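Local coordinates for uncharacterized protein VP1736 (Vibrio parahaemolyticus, PDB 3LXQ) that is of unknown function but carries a sulfatase-family domain of the alkaline phosphatase clan, at residues A[153-167]-A[187-199]. Numbering follows the deposited sequence. Where two conformers were deposited one is given.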
ATOM      1  N   VAL A 153       5.911   5.502  10.344  1.00 31.40           N
ATOM      2  CA  VAL A 153       4.762   6.166  10.987  1.00 32.47           C
ATOM      3  C   VAL A 153       5.024   6.288  12.489  1.00 34.89           C
ATOM      4  O   VAL A 153       4.551   7.231  13.141  1.00 36.68           O
ATOM      5  CB  VAL A 153       3.436   5.405  10.751  1.00 31.79           C
ATOM      6  CG1 VAL A 153       2.257   6.129  11.424  1.00 33.33           C
ATOM      7  CG2 VAL A 153       3.183   5.205   9.255  1.00 29.19           C
ATOM      8  N   LYS A 154       5.807   5.346  13.015  1.00 34.92           N
ATOM      9  CA  LYS A 154       6.095   5.270  14.447  1.00 37.15           C
ATOM     10  C   LYS A 154       7.543   5.602  14.815  1.00 38.60           C
ATOM     11  O   LYS A 154       7.922   5.500  15.981  1.00 40.83           O
ATOM     12  CB  LYS A 154       5.721   3.882  14.997  1.00 36.86           C
ATOM     13  CG  LYS A 154       4.233   3.632  15.038  1.00 36.62           C
ATOM     14  CD  LYS A 154       3.896   2.270  15.602  1.00 37.58           C
ATOM     15  CE  LYS A 154       2.419   2.210  15.940  1.00 38.68           C
ATOM     16  NZ  LYS A 154       1.994   0.839  16.334  1.00 39.00           N
ATOM     17  N   LEU A 155       8.359   6.000  13.843  1.00 37.81           N
ATOM     18  CA  LEU A 155       9.753   6.303  14.161  1.00 40.01           C
ATOM     19  C   LEU A 155       9.928   7.802  14.385  1.00 42.24           C
ATOM     20  O   LEU A 155       9.248   8.601  13.755  1.00 41.43           O
ATOM     21  CB  LEU A 155      10.697   5.747  13.093  1.00 38.28           C
ATOM     22  CG  LEU A 155      10.692   4.221  12.945  1.00 36.63           C
ATOM     23  CD1 LEU A 155      11.632   3.800  11.837  1.00 35.25           C
ATOM     24  CD2 LEU A 155      11.071   3.509  14.251  1.00 39.00           C
ATOM     25  N   SER A 156      10.821   8.169  15.297  1.00 45.68           N
ATOM     26  CA  SER A 156      10.937   9.556  15.749  1.00 49.27           C
ATOM     27  C   SER A 156      11.520  10.527  14.710  1.00 49.44           C
ATOM     28  O   SER A 156      11.084  11.686  14.622  1.00 50.69           O
ATOM     29  CB  SER A 156      11.716   9.630  17.068  1.00 53.35           C
ATOM     30  OG  SER A 156      13.024   9.113  16.913  1.00 55.92           O
ATOM     31  N   LYS A 157      12.487  10.060  13.921  1.00 48.67           N
ATOM     32  CA  LYS A 157      13.103  10.897  12.882  1.00 49.15           C
ATOM     33  C   LYS A 157      12.176  11.188  11.696  1.00 46.37           C
ATOM     34  O   LYS A 157      12.350  12.190  11.004  1.00 47.06           O
ATOM     35  CB  LYS A 157      14.420  10.287  12.395  1.00 49.62           C
ATOM     36  CG  LYS A 157      15.526  10.288  13.453  1.00 53.97           C
ATOM     37  CD  LYS A 157      16.768   9.536  12.987  1.00 55.25           C
ATOM     38  CE  LYS A 157      17.687  10.408  12.143  1.00 57.48           C
ATOM     39  NZ  LYS A 157      18.841   9.608  11.643  1.00 58.03           N
ATOM     40  N   SER A 158      11.196  10.314  11.467  1.00 43.22           N
ATOM     41  CA  SER A 158      10.270  10.461  10.336  1.00 40.74           C
ATOM     42  C   SER A 158       8.987  11.240  10.650  1.00 41.45           C
ATOM     43  O   SER A 158       8.040  11.237   9.848  1.00 39.13           O
ATOM     44  CB  SER A 158       9.929   9.092   9.758  1.00 37.95           C
ATOM     45  OG  SER A 158      10.054   8.060  10.725  1.00 37.99           O
ATOM     46  N   GLN A 159       8.957  11.913  11.806  1.00 44.16           N
ATOM     47  CA  GLN A 159       7.738  12.592  12.261  1.00 45.56           C
ATOM     48  C   GLN A 159       7.511  13.939  11.573  1.00 47.09           C
ATOM     49  O   GLN A 159       6.396  14.480  11.581  1.00 47.64           O
ATOM     50  CB  GLN A 159       7.721  12.737  13.788  1.00 48.34           C
ATOM     51  CG  GLN A 159       7.641  11.403  14.526  1.00 48.64           C
ATOM     52  CD  GLN A 159       6.528  10.504  13.995  1.00 48.08           C
ATOM     53  OE1 GLN A 159       6.787   9.460  13.390  1.00 45.23           O
ATOM     54  NE2 GLN A 159       5.281  10.916  14.211  1.00 50.23           N
ATOM     55  N   THR A 160       8.567  14.464  10.963  1.00 48.25           N
ATOM     56  CA  THR A 160       8.512  15.751  10.278  1.00 49.72           C
ATOM     57  C   THR A 160       9.461  15.747   9.088  1.00 48.57           C
ATOM     58  O   THR A 160      10.550  15.172   9.153  1.00 48.30           O
ATOM     59  CB  THR A 160       8.845  16.924  11.243  1.00 53.86           C
ATOM     60  OG1 THR A 160       8.825  18.167  10.529  1.00 56.62           O
ATOM     61  CG2 THR A 160      10.216  16.736  11.897  1.00 56.22           C
ATOM     62  N   GLY A 161       9.038  16.396   8.005  1.00 47.90           N
ATOM     63  CA  GLY A 161       9.842  16.491   6.794  1.00 47.26           C
ATOM     64  C   GLY A 161      10.335  15.180   6.184  1.00 43.82           C
ATOM     65  O   GLY A 161      11.363  15.156   5.520  1.00 44.16           O
ATOM     66  N   PHE A 162       9.619  14.085   6.412  1.00 41.31           N
ATOM     67  CA  PHE A 162       9.914  12.829   5.716  1.00 38.88           C
ATOM     68  C   PHE A 162       9.201  12.898   4.370  1.00 37.64           C
ATOM     69  O   PHE A 162       8.181  13.587   4.237  1.00 37.93           O
ATOM     70  CB  PHE A 162       9.421  11.640   6.540  1.00 37.11           C
ATOM     71  CG  PHE A 162      10.021  10.302   6.144  1.00 36.21           C
ATOM     72  CD1 PHE A 162      11.306   9.949   6.544  1.00 36.76           C
ATOM     73  CD2 PHE A 162       9.267   9.375   5.418  1.00 33.25           C
ATOM     74  CE1 PHE A 162      11.843   8.720   6.210  1.00 34.72           C
ATOM     75  CE2 PHE A 162       9.800   8.146   5.056  1.00 31.47           C
ATOM     76  CZ  PHE A 162      11.091   7.804   5.461  1.00 33.45           C
ATOM     77  N   PHE A 163       9.722  12.208   3.360  1.00 35.99           N
ATOM     78  CA  PHE A 163       9.033  12.212   2.084  1.00 35.01           C
ATOM     79  C   PHE A 163       7.690  11.481   2.126  1.00 33.47           C
ATOM     80  O   PHE A 163       7.614  10.319   2.549  1.00 31.85           O
ATOM     81  CB  PHE A 163       9.886  11.673   0.919  1.00 34.62           C
ATOM     82  CG  PHE A 163       9.100  11.580  -0.355  1.00 34.63           C
ATOM     83  CD1 PHE A 163       8.951  12.689  -1.178  1.00 34.81           C
ATOM     84  CD2 PHE A 163       8.387  10.430  -0.655  1.00 31.02           C
ATOM     85  CE1 PHE A 163       8.166  12.616  -2.328  1.00 35.83           C
ATOM     86  CE2 PHE A 163       7.595  10.360  -1.797  1.00 31.38           C
ATOM     87  CZ  PHE A 163       7.496  11.429  -2.631  1.00 33.21           C
ATOM     88  N   THR A 164       6.638  12.185   1.704  1.00 34.11           N
ATOM     89  CA  THR A 164       5.312  11.591   1.465  1.00 33.66           C
ATOM     90  C   THR A 164       4.719  12.186   0.175  1.00 34.79           C
ATOM     91  O   THR A 164       5.015  13.335  -0.168  1.00 36.69           O
ATOM     92  CB  THR A 164       4.298  11.851   2.630  1.00 33.74           C
ATOM     93  OG1 THR A 164       3.966  13.248   2.686  1.00 36.73           O
ATOM     94  CG2 THR A 164       4.847  11.397   3.979  1.00 33.84           C
ATOM     95  N   ILE A 165       3.857  11.430  -0.505  1.00 34.19           N
ATOM     96  CA  ILE A 165       3.123  11.983  -1.649  1.00 36.26           C
ATOM     97  C   ILE A 165       2.097  13.016  -1.188  1.00 37.97           C
ATOM     98  O   ILE A 165       1.635  13.827  -1.986  1.00 40.15           O
ATOM     99  CB  ILE A 165       2.423  10.905  -2.524  1.00 35.44           C
ATOM    100  CG1 ILE A 165       1.411  10.095  -1.706  1.00 36.30           C
ATOM    101  CG2 ILE A 165       3.468   9.999  -3.217  1.00 35.09           C
ATOM    102  CD1 ILE A 165       0.289   9.458  -2.555  1.00 37.44           C
ATOM    103  N   ALA A 166       1.746  12.977   0.099  1.00 37.59           N
ATOM    104  CA  ALA A 166       0.872  13.982   0.695  1.00 39.66           C
ATOM    105  C   ALA A 166       1.488  15.357   0.569  1.00 41.76           C
ATOM    106  O   ALA A 166       0.843  16.271   0.031  1.00 44.38           O
ATOM    107  CB  ALA A 166       0.583  13.673   2.156  1.00 38.86           C
ATOM    108  N   ASP A 167       2.723  15.515   1.055  1.00 41.19           N
ATOM    109  CA  ASP A 167       3.317  16.845   1.002  0.50 43.69           C
ATOM    110  C   ASP A 167       3.786  17.218  -0.403  1.00 44.52           C
ATOM    111  O   ASP A 167       3.825  18.417  -0.736  1.00 47.02           O
ATOM    112  CB  ASP A 167       4.379  17.076   2.087  0.50 44.09           C
ATOM    113  CG  ASP A 167       5.735  16.578   1.699  0.50 43.09           C
ATOM    114  OD1 ASP A 167       6.462  17.319   1.000  0.50 44.70           O
ATOM    115  OD2 ASP A 167       6.087  15.464   2.126  0.50 41.63           O
ATOM    116  N   ASP A 187      -2.103   4.268  16.583  1.00 38.56           N
ATOM    117  CA  ASP A 187      -0.888   3.935  15.817  1.00 37.36           C
ATOM    118  C   ASP A 187      -0.082   5.172  15.384  1.00 38.03           C
ATOM    119  O   ASP A 187       0.651   5.128  14.390  1.00 37.20           O
ATOM    120  CB  ASP A 187      -1.229   3.095  14.576  1.00 36.33           C
ATOM    121  CG  ASP A 187      -1.239   1.595  14.846  1.00 36.03           C
ATOM    122  OD1 ASP A 187      -0.704   1.133  15.884  1.00 36.51           O
ATOM    123  OD2 ASP A 187      -1.787   0.865  13.994  1.00 36.58           O
ATOM    124  N   ASN A 188      -0.236   6.280  16.104  1.00 39.35           N
ATOM    125  CA  ASN A 188       0.538   7.498  15.827  1.00 40.47           C
ATOM    126  C   ASN A 188       0.237   8.149  14.452  1.00 40.73           C
ATOM    127  O   ASN A 188       0.992   8.999  13.975  1.00 41.22           O
ATOM    128  CB  ASN A 188       2.040   7.183  15.974  1.00 39.72           C
ATOM    129  CG  ASN A 188       2.887   8.421  16.153  1.00 41.86           C
ATOM    130  OD1 ASN A 188       3.944   8.551  15.538  1.00 41.72           O
ATOM    131  ND2 ASN A 188       2.421   9.348  16.987  1.00 41.66           N
HETATM  132  N   MSE A 189      -0.870   7.757  13.826  1.00 40.67           N
HETATM  133  CA  MSE A 189      -1.173   8.206  12.464  1.00 41.28           C
HETATM  134  C   MSE A 189      -1.330   9.721  12.356  1.00 42.86           C
HETATM  135  O   MSE A 189      -0.647  10.355  11.549  1.00 43.66           O
HETATM  136  CB  MSE A 189      -2.403   7.494  11.912  1.00 40.90           C
HETATM  137  CG  MSE A 189      -2.194   6.003  11.739  1.00 41.23           C
HETATM  138 SE   MSE A 189      -3.793   5.098  11.101  1.00 47.23          SE
HETATM  139  CE  MSE A 189      -5.060   5.709  12.479  1.00 45.08           C
ATOM    140  N   LYS A 190      -2.199  10.298  13.187  1.00 43.93           N
ATOM    141  CA  LYS A 190      -2.490  11.733  13.126  1.00 45.57           C
ATOM    142  C   LYS A 190      -1.226  12.581  13.179  1.00 45.53           C
ATOM    143  O   LYS A 190      -1.089  13.539  12.430  1.00 46.37           O
ATOM    144  CB  LYS A 190      -3.433  12.159  14.258  1.00 47.18           C
ATOM    145  CG  LYS A 190      -4.060  13.524  14.028  1.00 51.00           C
ATOM    146  CD  LYS A 190      -4.224  14.300  15.298  1.00 55.33           C
ATOM    147  CE  LYS A 190      -5.679  14.646  15.519  1.00 59.01           C
ATOM    148  NZ  LYS A 190      -6.433  13.415  15.910  1.00 59.29           N
ATOM    149  N   THR A 191      -0.322  12.225  14.086  1.00 44.50           N
ATOM    150  CA  THR A 191       0.930  12.948  14.278  1.00 44.99           C
ATOM    151  C   THR A 191       1.840  12.805  13.063  1.00 43.56           C
ATOM    152  O   THR A 191       2.386  13.786  12.570  1.00 44.49           O
ATOM    153  CB  THR A 191       1.648  12.490  15.579  1.00 44.67           C
ATOM    154  OG1 THR A 191       0.804  12.773  16.702  1.00 47.08           O
ATOM    155  CG2 THR A 191       2.982  13.214  15.775  1.00 45.33           C
ATOM    156  N   PHE A 192       1.987  11.584  12.566  1.00 41.64           N
ATOM    157  CA  PHE A 192       2.752  11.377  11.343  1.00 40.54           C
ATOM    158  C   PHE A 192       2.137  12.089  10.140  1.00 41.20           C
ATOM    159  O   PHE A 192       2.866  12.617   9.306  1.00 41.81           O
ATOM    160  CB  PHE A 192       2.899   9.894  11.036  1.00 38.52           C
ATOM    161  CG  PHE A 192       3.683   9.607   9.780  1.00 38.54           C
ATOM    162  CD1 PHE A 192       5.073   9.677   9.778  1.00 36.44           C
ATOM    163  CD2 PHE A 192       3.031   9.243   8.603  1.00 37.78           C
ATOM    164  CE1 PHE A 192       5.802   9.380   8.629  1.00 36.39           C
ATOM    165  CE2 PHE A 192       3.764   8.938   7.452  1.00 36.50           C
ATOM    166  CZ  PHE A 192       5.150   9.015   7.465  1.00 34.62           C
ATOM    167  N   PHE A 193       0.811  12.075  10.035  1.00 41.21           N
ATOM    168  CA  PHE A 193       0.163  12.637   8.855  1.00 42.22           C
ATOM    169  C   PHE A 193       0.250  14.163   8.896  1.00 44.71           C
ATOM    170  O   PHE A 193       0.619  14.782   7.902  1.00 46.02           O
ATOM    171  CB  PHE A 193      -1.294  12.167   8.715  1.00 41.61           C
ATOM    172  CG  PHE A 193      -1.455  10.706   8.328  1.00 39.00           C
ATOM    173  CD1 PHE A 193      -0.487  10.033   7.582  1.00 35.70           C
ATOM    174  CD2 PHE A 193      -2.617  10.026   8.669  1.00 37.68           C
ATOM    175  CE1 PHE A 193      -0.662   8.692   7.212  1.00 34.11           C
ATOM    176  CE2 PHE A 193      -2.799   8.702   8.305  1.00 35.89           C
ATOM    177  CZ  PHE A 193      -1.816   8.034   7.567  1.00 33.81           C
ATOM    178  N   PHE A 194      -0.056  14.749  10.057  1.00 46.55           N
ATOM    179  CA  PHE A 194       0.020  16.205  10.279  1.00 49.67           C
ATOM    180  C   PHE A 194       1.429  16.768  10.136  1.00 50.19           C
ATOM    181  O   PHE A 194       1.609  17.875   9.627  1.00 52.16           O
ATOM    182  CB  PHE A 194      -0.539  16.588  11.664  1.00 51.12           C
ATOM    183  CG  PHE A 194      -1.964  17.072  11.647  1.00 53.75           C
ATOM    184  CD1 PHE A 194      -2.718  17.061  10.474  1.00 55.42           C
ATOM    185  CD2 PHE A 194      -2.564  17.515  12.826  1.00 58.08           C
ATOM    186  CE1 PHE A 194      -4.039  17.505  10.462  1.00 58.60           C
ATOM    187  CE2 PHE A 194      -3.893  17.964  12.837  1.00 60.71           C
ATOM    188  CZ  PHE A 194      -4.634  17.961  11.650  1.00 60.97           C
ATOM    189  N   GLY A 195       2.418  16.016  10.607  1.00 48.84           N
ATOM    190  CA  GLY A 195       3.817  16.407  10.461  1.00 49.70           C
ATOM    191  C   GLY A 195       4.348  16.259   9.038  1.00 49.57           C
ATOM    192  O   GLY A 195       5.411  16.806   8.710  1.00 50.91           O
ATOM    193  N   ASN A 196       3.612  15.548   8.183  1.00 54.45           N
ATOM    194  CA  ASN A 196       4.112  15.225   6.847  1.00 53.28           C
ATOM    195  C   ASN A 196       3.152  15.478   5.667  1.00 53.33           C
ATOM    196  O   ASN A 196       2.966  14.607   4.816  1.00 52.18           O
ATOM    197  CB  ASN A 196       4.628  13.776   6.812  1.00 51.21           C
ATOM    198  CG  ASN A 196       5.869  13.571   7.663  1.00 50.78           C
ATOM    199  OD1 ASN A 196       6.941  14.072   7.347  1.00 48.92           O
ATOM    200  ND2 ASN A 196       5.725  12.808   8.745  1.00 51.21           N
ATOM    201  N   GLY A 197       2.543  16.660   5.618  1.00 55.24           N
ATOM    202  CA  GLY A 197       1.851  17.098   4.406  1.00 56.10           C
ATOM    203  C   GLY A 197       0.343  16.964   4.322  1.00 55.94           C
ATOM    204  O   GLY A 197      -0.266  17.421   3.350  1.00 57.93           O
ATOM    205  N   PHE A 198      -0.272  16.336   5.316  1.00 54.18           N
ATOM    206  CA  PHE A 198      -1.730  16.284   5.367  1.00 54.66           C
ATOM    207  C   PHE A 198      -2.296  17.581   5.957  1.00 57.86           C
ATOM    208  O   PHE A 198      -1.798  18.071   6.976  1.00 58.75           O
ATOM    209  CB  PHE A 198      -2.211  15.066   6.153  1.00 51.95           C
ATOM    210  CG  PHE A 198      -2.078  13.767   5.407  1.00 50.25           C
ATOM    211  CD1 PHE A 198      -0.844  13.132   5.297  1.00 48.09           C
ATOM    212  CD2 PHE A 198      -3.192  13.170   4.824  1.00 50.48           C
ATOM    213  CE1 PHE A 198      -0.723  11.922   4.614  1.00 47.76           C
ATOM    214  CE2 PHE A 198      -3.081  11.961   4.135  1.00 49.63           C
ATOM    215  CZ  PHE A 198      -1.841  11.336   4.027  1.00 47.67           C
ATOM    216  N   ASP A 199      -3.313  18.133   5.291  1.00 60.27           N
ATOM    217  CA  ASP A 199      -3.967  19.374   5.713  1.00 64.21           C
ATOM    218  C   ASP A 199      -5.056  19.090   6.740  1.00 63.96           C
ATOM    219  O   ASP A 199      -4.985  19.542   7.882  1.00 65.24           O
ATOM    220  CB  ASP A 199      -4.603  20.100   4.515  1.00 67.45           C
ATOM    221  CG  ASP A 199      -3.586  20.785   3.627  1.00 70.02           C
ATOM    222  OD1 ASP A 199      -2.457  21.046   4.089  1.00 71.07           O
ATOM    223  OD2 ASP A 199      -3.925  21.076   2.458  1.00 72.37           O
TER
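N196, which follows helix 189-195, reaches with both ends of its amide into loop 153-164, tying two parts of the sulfatase-like alpha/beta domain together. Its OD1 accepts from F162 N at 2.8 Å, while ND2 donates to S158 O at 3.0 Å and also to F192 O of the preceding helix, within its own segment. The bond to F192 O lies in the carbonyl plane on a lone pair, and the three bonds together fix the amide's rotation. The backbone carbonyl of N196 is used as well: T164 OG1 donates to N196 O at 2.7 Å. With chi1 at 68°, OG1 sits between the backbone N and carbonyl carbon of T164, where it also accepts from D167 N in the capping box that opens helix 165-171.

The F192 ring lies between V153 of the facing segment and N196 of its own. CA of V153 lies over one face, 4.0 Å from the centroid in a CH-pi contact, and CG of N196 covers the opposite face toward the rim; S158 O approaches the ring edge. The V153 side chain crosses F192 at about a right angle, its CG1 packing on CB of F192, and V153 also touches V134 of helix 133-141. At one end of the interface, the extended chain of K154 forms a salt bridge with D187, NZ meeting OD1 from above the carboxylate plane. At the other, F198 lies against F178 of strand 175-180 and receives the methyl of A166, whose CB comes within 3.3 Å of F198 CE1.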